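Local coordinates for effector protein B, substrate of the Dot/Icm secretion system (Legionella drancourtii, PDB 4JVS) that probably acts as a GTPase-activating protein through its LepB-type GAP domain, stimulating GTP hydrolysis by a partner GTPase, at residues V53-F67 and A164-Q178. Numbering follows the deposited sequence.
Sequences VRTEEVNFGQLAKCF and ATAGQNIILQLRLIQ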
loop_
_atom_site.group_PDB
_atom_site.type_symbol
_atom_site.label_atom_id
_atom_site.label_comp_id
_atom_site.label_asym_id
_atom_site.label_seq_id
_atom_site.Cartn_x
_atom_site.Cartn_y
_atom_site.Cartn_z
ATOM N N VAL A 53 15.204 -17.993 -14.669
ATOM C CA VAL A 53 14.485 -18.744 -13.630
ATOM C C VAL A 53 13.067 -19.122 -14.086
ATOM O O VAL A 53 12.445 -18.387 -14.841
ATOM C CB VAL A 53 14.428 -17.938 -12.299
ATOM C CG1 VAL A 53 13.695 -16.612 -12.496
ATOM C CG2 VAL A 53 13.789 -18.754 -11.179
ATOM N N ARG A 54 12.561 -20.264 -13.628
ATOM C CA ARG A 54 11.227 -20.728 -14.008
ATOM C C ARG A 54 10.197 -20.594 -12.877
ATOM O O ARG A 54 10.120 -21.441 -11.978
ATOM C CB ARG A 54 11.276 -22.180 -14.504
ATOM C CG ARG A 54 12.492 -22.503 -15.362
ATOM C CD ARG A 54 12.295 -23.751 -16.207
ATOM N NE ARG A 54 11.913 -24.940 -15.441
ATOM C CZ ARG A 54 12.771 -25.847 -14.977
ATOM N NH1 ARG A 54 14.070 -25.695 -15.177
ATOM N NH2 ARG A 54 12.332 -26.907 -14.313
ATOM N N THR A 55 9.388 -19.539 -12.954
ATOM C CA THR A 55 8.404 -19.234 -11.927
ATOM C C THR A 55 7.027 -19.758 -12.292
ATOM O O THR A 55 6.021 -19.337 -11.718
ATOM C CB THR A 55 8.279 -17.725 -11.742
ATOM O OG1 THR A 55 7.822 -17.137 -12.965
ATOM C CG2 THR A 55 9.619 -17.121 -11.374
ATOM N N GLU A 56 6.987 -20.678 -13.249
ATOM C CA GLU A 56 5.730 -21.210 -13.781
ATOM C C GLU A 56 4.938 -22.002 -12.733
ATOM O O GLU A 56 3.710 -21.964 -12.713
ATOM C CB GLU A 56 6.006 -22.092 -15.009
ATOM C CG GLU A 56 7.425 -21.939 -15.608
ATOM C CD GLU A 56 7.655 -20.585 -16.290
ATOM O OE1 GLU A 56 8.816 -20.115 -16.319
ATOM O OE2 GLU A 56 6.675 -19.991 -16.799
ATOM N N GLU A 57 5.642 -22.713 -11.860
ATOM C CA GLU A 57 4.979 -23.570 -10.879
ATOM C C GLU A 57 4.764 -22.886 -9.526
ATOM O O GLU A 57 4.352 -23.527 -8.547
ATOM C CB GLU A 57 5.728 -24.896 -10.732
ATOM C CG GLU A 57 5.846 -25.638 -12.054
ATOM C CD GLU A 57 6.149 -27.114 -11.891
ATOM O OE1 GLU A 57 6.582 -27.732 -12.893
ATOM O OE2 GLU A 57 5.950 -27.647 -10.772
ATOM N N VAL A 58 5.026 -21.582 -9.491
ATOM C CA VAL A 58 4.803 -20.783 -8.295
ATOM C C VAL A 58 3.344 -20.305 -8.244
ATOM O O VAL A 58 2.857 -19.658 -9.167
ATOM C CB VAL A 58 5.794 -19.579 -8.223
ATOM C CG1 VAL A 58 5.540 -18.720 -6.992
ATOM C CG2 VAL A 58 7.227 -20.073 -8.212
ATOM N N ASN A 59 2.648 -20.649 -7.167
ATOM C CA ASN A 59 1.304 -20.148 -6.935
ATOM C C ASN A 59 1.344 -18.913 -6.045
ATOM O O ASN A 59 1.530 -19.017 -4.832
ATOM C CB ASN A 59 0.438 -21.229 -6.294
ATOM C CG ASN A 59 -1.000 -20.785 -6.080
ATOM O OD1 ASN A 59 -1.296 -19.602 -5.921
ATOM N ND2 ASN A 59 -1.906 -21.747 -6.054
ATOM N N PHE A 60 1.127 -17.751 -6.651
ATOM C CA PHE A 60 1.284 -16.490 -5.945
ATOM C C PHE A 60 0.334 -16.307 -4.759
ATOM O O PHE A 60 0.738 -15.765 -3.726
ATOM C CB PHE A 60 1.258 -15.313 -6.918
ATOM C CG PHE A 60 2.501 -15.210 -7.743
ATOM C CD1 PHE A 60 3.671 -14.731 -7.190
ATOM C CD2 PHE A 60 2.517 -15.625 -9.054
ATOM C CE1 PHE A 60 4.830 -14.650 -7.947
ATOM C CE2 PHE A 60 3.666 -15.547 -9.807
ATOM C CZ PHE A 60 4.823 -15.067 -9.254
ATOM N N GLY A 61 -0.898 -16.793 -4.893
ATOM C CA GLY A 61 -1.827 -16.868 -3.774
ATOM C C GLY A 61 -1.304 -17.690 -2.598
ATOM O O GLY A 61 -1.426 -17.279 -1.438
ATOM N N GLN A 62 -0.708 -18.847 -2.879
ATOM C CA GLN A 62 -0.120 -19.653 -1.808
ATOM C C GLN A 62 1.156 -19.009 -1.257
ATOM O O GLN A 62 1.464 -19.139 -0.075
ATOM C CB GLN A 62 0.169 -21.088 -2.272
ATOM C CG GLN A 62 -1.006 -21.799 -2.956
ATOM C CD GLN A 62 -2.159 -22.138 -2.019
ATOM O OE1 GLN A 62 -1.983 -22.851 -1.025
ATOM N NE2 GLN A 62 -3.355 -21.641 -2.347
ATOM N N LEU A 63 1.904 -18.318 -2.114
ATOM C CA LEU A 63 3.115 -17.659 -1.666
ATOM C C LEU A 63 2.729 -16.556 -0.696
ATOM O O LEU A 63 3.400 -16.349 0.317
ATOM C CB LEU A 63 3.882 -17.073 -2.845
ATOM C CG LEU A 63 5.412 -17.196 -2.818
ATOM C CD1 LEU A 63 6.054 -16.180 -3.745
ATOM C CD2 LEU A 63 5.935 -17.042 -1.427
ATOM N N ALA A 64 1.640 -15.856 -1.006
ATOM C CA ALA A 64 1.150 -14.799 -0.131
ATOM C C ALA A 64 0.648 -15.329 1.223
ATOM O O ALA A 64 0.990 -14.763 2.263
ATOM C CB ALA A 64 0.086 -13.967 -0.830
ATOM N N LYS A 65 -0.146 -16.400 1.229
ATOM C CA LYS A 65 -0.539 -17.019 2.503
ATOM C C LYS A 65 0.697 -17.391 3.313
ATOM O O LYS A 65 0.768 -17.150 4.514
ATOM C CB LYS A 65 -1.418 -18.258 2.299
ATOM C CG LYS A 65 -2.724 -17.976 1.541
ATOM C CD LYS A 65 -3.249 -19.214 0.783
ATOM C CE LYS A 65 -4.457 -18.880 -0.115
ATOM N NZ LYS A 65 -5.693 -18.477 0.645
ATOM N N CYS A 66 1.679 -17.950 2.626
ATOM C CA CYS A 66 2.911 -18.418 3.241
ATOM C C CYS A 66 3.682 -17.271 3.903
ATOM O O CYS A 66 4.159 -17.391 5.038
ATOM C CB CYS A 66 3.764 -19.108 2.175
ATOM S SG CYS A 66 5.246 -19.936 2.764
ATOM N N PHE A 67 3.802 -16.155 3.197
ATOM C CA PHE A 67 4.447 -14.984 3.774
ATOM C C PHE A 67 3.604 -14.387 4.907
ATOM O O PHE A 67 4.130 -13.977 5.948
ATOM C CB PHE A 67 4.714 -13.923 2.709
ATOM C CG PHE A 67 4.984 -12.573 3.280
ATOM C CD1 PHE A 67 6.206 -12.291 3.856
ATOM C CD2 PHE A 67 4.008 -11.586 3.257
ATOM C CE1 PHE A 67 6.458 -11.058 4.390
ATOM C CE2 PHE A 67 4.254 -10.353 3.782
ATOM C CZ PHE A 67 5.483 -10.084 4.354
ATOM N N ALA A 164 9.265 -7.054 6.561
ATOM C CA ALA A 164 7.953 -7.197 5.959
ATOM C C ALA A 164 8.000 -6.795 4.497
ATOM O O ALA A 164 7.587 -7.557 3.622
ATOM C CB ALA A 164 6.959 -6.334 6.706
ATOM N N THR A 165 8.506 -5.589 4.256
ATOM C CA THR A 165 8.603 -5.014 2.918
ATOM C C THR A 165 9.495 -5.882 2.045
ATOM O O THR A 165 9.243 -6.052 0.857
ATOM C CB THR A 165 9.201 -3.578 2.958
ATOM O OG1 THR A 165 8.501 -2.778 3.923
ATOM C CG2 THR A 165 9.140 -2.912 1.577
ATOM N N ALA A 166 10.540 -6.428 2.656
ATOM C CA ALA A 166 11.494 -7.284 1.968
ATOM C C ALA A 166 10.811 -8.528 1.419
ATOM O O ALA A 166 11.081 -8.951 0.292
ATOM C CB ALA A 166 12.638 -7.669 2.915
ATOM N N GLY A 167 9.931 -9.112 2.228
ATOM C CA GLY A 167 9.204 -10.303 1.847
ATOM C C GLY A 167 8.236 -9.994 0.728
ATOM O O GLY A 167 8.057 -10.809 -0.186
ATOM N N GLN A 168 7.616 -8.815 0.803
ATOM C CA GLN A 168 6.694 -8.352 -0.226
ATOM C C GLN A 168 7.406 -8.247 -1.565
ATOM O O GLN A 168 6.876 -8.629 -2.607
ATOM C CB GLN A 168 6.125 -6.989 0.153
ATOM C CG GLN A 168 5.243 -7.005 1.398
ATOM C CD GLN A 168 4.495 -5.696 1.607
ATOM O OE1 GLN A 168 5.098 -4.619 1.695
ATOM N NE2 GLN A 168 3.177 -5.785 1.681
ATOM N N ASN A 169 8.627 -7.742 -1.527
ATOM C CA ASN A 169 9.387 -7.501 -2.733
ATOM C C ASN A 169 9.780 -8.803 -3.436
ATOM O O ASN A 169 9.855 -8.847 -4.666
ATOM C CB ASN A 169 10.606 -6.646 -2.398
ATOM C CG ASN A 169 11.273 -6.061 -3.621
ATOM O OD1 ASN A 169 10.686 -5.997 -4.701
ATOM N ND2 ASN A 169 12.519 -5.625 -3.456
ATOM N N ILE A 170 10.030 -9.856 -2.659
ATOM C CA ILE A 170 10.331 -11.167 -3.224
ATOM C C ILE A 170 9.160 -11.616 -4.103
ATOM O O ILE A 170 9.334 -12.041 -5.244
ATOM C CB ILE A 170 10.561 -12.222 -2.120
ATOM C CG1 ILE A 170 11.790 -11.875 -1.279
ATOM C CG2 ILE A 170 10.695 -13.617 -2.718
ATOM C CD1 ILE A 170 12.046 -12.854 -0.148
ATOM N N ILE A 171 7.961 -11.497 -3.557
ATOM C CA ILE A 171 6.745 -11.842 -4.268
ATOM C C ILE A 171 6.549 -10.930 -5.468
ATOM O O ILE A 171 6.133 -11.389 -6.525
ATOM C CB ILE A 171 5.529 -11.746 -3.326
ATOM C CG1 ILE A 171 5.706 -12.732 -2.161
ATOM C CG2 ILE A 171 4.239 -11.964 -4.098
ATOM C CD1 ILE A 171 4.512 -12.886 -1.267
ATOM N N LEU A 172 6.875 -9.648 -5.303
ATOM C CA LEU A 172 6.790 -8.654 -6.378
ATOM C C LEU A 172 7.684 -9.033 -7.554
ATOM O O LEU A 172 7.234 -9.099 -8.706
ATOM C CB LEU A 172 7.223 -7.279 -5.862
ATOM C CG LEU A 172 6.677 -5.985 -6.486
ATOM C CD1 LEU A 172 7.595 -4.814 -6.196
ATOM C CD2 LEU A 172 6.424 -6.080 -7.970
ATOM N N GLN A 173 8.962 -9.258 -7.264
ATOM C CA GLN A 173 9.915 -9.559 -8.320
ATOM C C GLN A 173 9.542 -10.848 -9.050
ATOM O O GLN A 173 9.690 -10.927 -10.270
ATOM C CB GLN A 173 11.343 -9.610 -7.774
ATOM C CG GLN A 173 11.790 -8.313 -7.114
ATOM C CD GLN A 173 11.728 -7.112 -8.044
ATOM O OE1 GLN A 173 11.847 -7.247 -9.264
ATOM N NE2 GLN A 173 11.542 -5.928 -7.469
ATOM N N LEU A 174 9.039 -11.838 -8.313
ATOM C CA LEU A 174 8.591 -13.090 -8.928
ATOM C C LEU A 174 7.386 -12.888 -9.853
ATOM O O LEU A 174 7.343 -13.444 -10.948
ATOM C CB LEU A 174 8.274 -14.151 -7.868
ATOM C CG LEU A 174 9.443 -14.642 -7.007
ATOM C CD1 LEU A 174 8.992 -15.764 -6.073
ATOM C CD2 LEU A 174 10.630 -15.074 -7.859
ATOM N N ARG A 175 6.414 -12.093 -9.406
ATOM C CA ARG A 175 5.228 -11.778 -10.204
ATOM C C ARG A 175 5.632 -11.002 -11.454
ATOM O O ARG A 175 5.047 -11.188 -12.524
ATOM C CB ARG A 175 4.214 -10.975 -9.375
ATOM C CG ARG A 175 2.745 -11.280 -9.675
ATOM C CD ARG A 175 1.926 -10.020 -10.036
ATOM N NE ARG A 175 2.042 -8.953 -9.037
ATOM C CZ ARG A 175 2.361 -7.686 -9.314
ATOM N NH1 ARG A 175 2.596 -7.306 -10.571
ATOM N NH2 ARG A 175 2.448 -6.791 -8.329
ATOM N N LEU A 176 6.635 -10.133 -11.310
ATOM C CA LEU A 176 7.184 -9.387 -12.444
ATOM C C LEU A 176 7.841 -10.310 -13.477
ATOM O O LEU A 176 7.545 -10.235 -14.665
ATOM C CB LEU A 176 8.181 -8.316 -11.971
ATOM C CG LEU A 176 7.583 -7.028 -11.392
ATOM C CD1 LEU A 176 8.651 -6.094 -10.881
ATOM C CD2 LEU A 176 6.739 -6.321 -12.426
ATOM N N ILE A 177 8.719 -11.155 -13.005
ATOM C CA ILE A 177 9.421 -12.094 -13.827
ATOM C C ILE A 177 8.464 -13.041 -14.453
ATOM O O ILE A 177 8.629 -13.419 -15.562
ATOM C CB ILE A 177 10.449 -12.856 -13.021
ATOM C CG1 ILE A 177 11.751 -12.082 -13.024
ATOM C CG2 ILE A 177 10.668 -14.204 -13.627
ATOM C CD1 ILE A 177 12.588 -12.290 -11.805
ATOM N N GLN A 178 7.433 -13.395 -13.732
ATOM C CA GLN A 178 6.423 -14.296 -14.209
ATOM C C GLN A 178 5.676 -13.717 -15.362
ATOM O O GLN A 178 4.926 -14.406 -15.988
ATOM C CB GLN A 178 5.448 -14.650 -13.110
ATOM C CG GLN A 178 4.133 -15.209 -13.597
ATOM C CD GLN A 178 4.181 -16.686 -13.769
ATOM O OE1 GLN A 178 4.889 -17.186 -14.616
ATOM N NE2 GLN A 178 3.438 -17.395 -12.964
#
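Ile171 and Phe67 interlock as knobs, with Phe60 beside them, in an antiparallel helix-helix packing within the N-terminal subdomain of the GAP domain, where the first turns of helix 60-80 lie along the C-terminal two thirds of helix 156-177. The segment axes come within 10.7 Å at 172°. The CE1-CZ side of the Phe60 ring reaches the backbone at Leu174 C and Arg175 N. Arg175 CG stands 4.1 Å from the ring centroid, almost on the normal, a CH-pi contact, and Val58 CG1 lies over the opposite face; at the edge, CE1 meets Leu174 CB at 3.5 Å. Ile171 is the knob among Phe60, Leu63, Ala64 and Phe67: with CG1 anti to its own carbonyl carbon (chi1 -61°), CD1 reaches Ala64 CA and Phe67 CB, CG1 meets Leu63 CD1, and CG2 faces Phe60 CD1. In return, Phe67 enters the hole among Ala164, Gly167, Gln168 and Ile171, its CE1 3.8 Å from Gly167 CA. Around this antiparallel knobs-into-holes packing, helices 34-45 and 193-214 complete a helical cluster at Leu174 through Trp41 and Leu195. Ahead of the helix start, where Asn59 OD1 at the N-cap accepts from Gln62 N, Thr55 OG1 gives Gln178 OE1 a weak 3.4 Å hydrogen bond. Arg175, its side chain about 12 Å from bound GDP, pairs with an acidic side chain of another protein's chain, consistent with this helix helping to form the GTPase-binding surface.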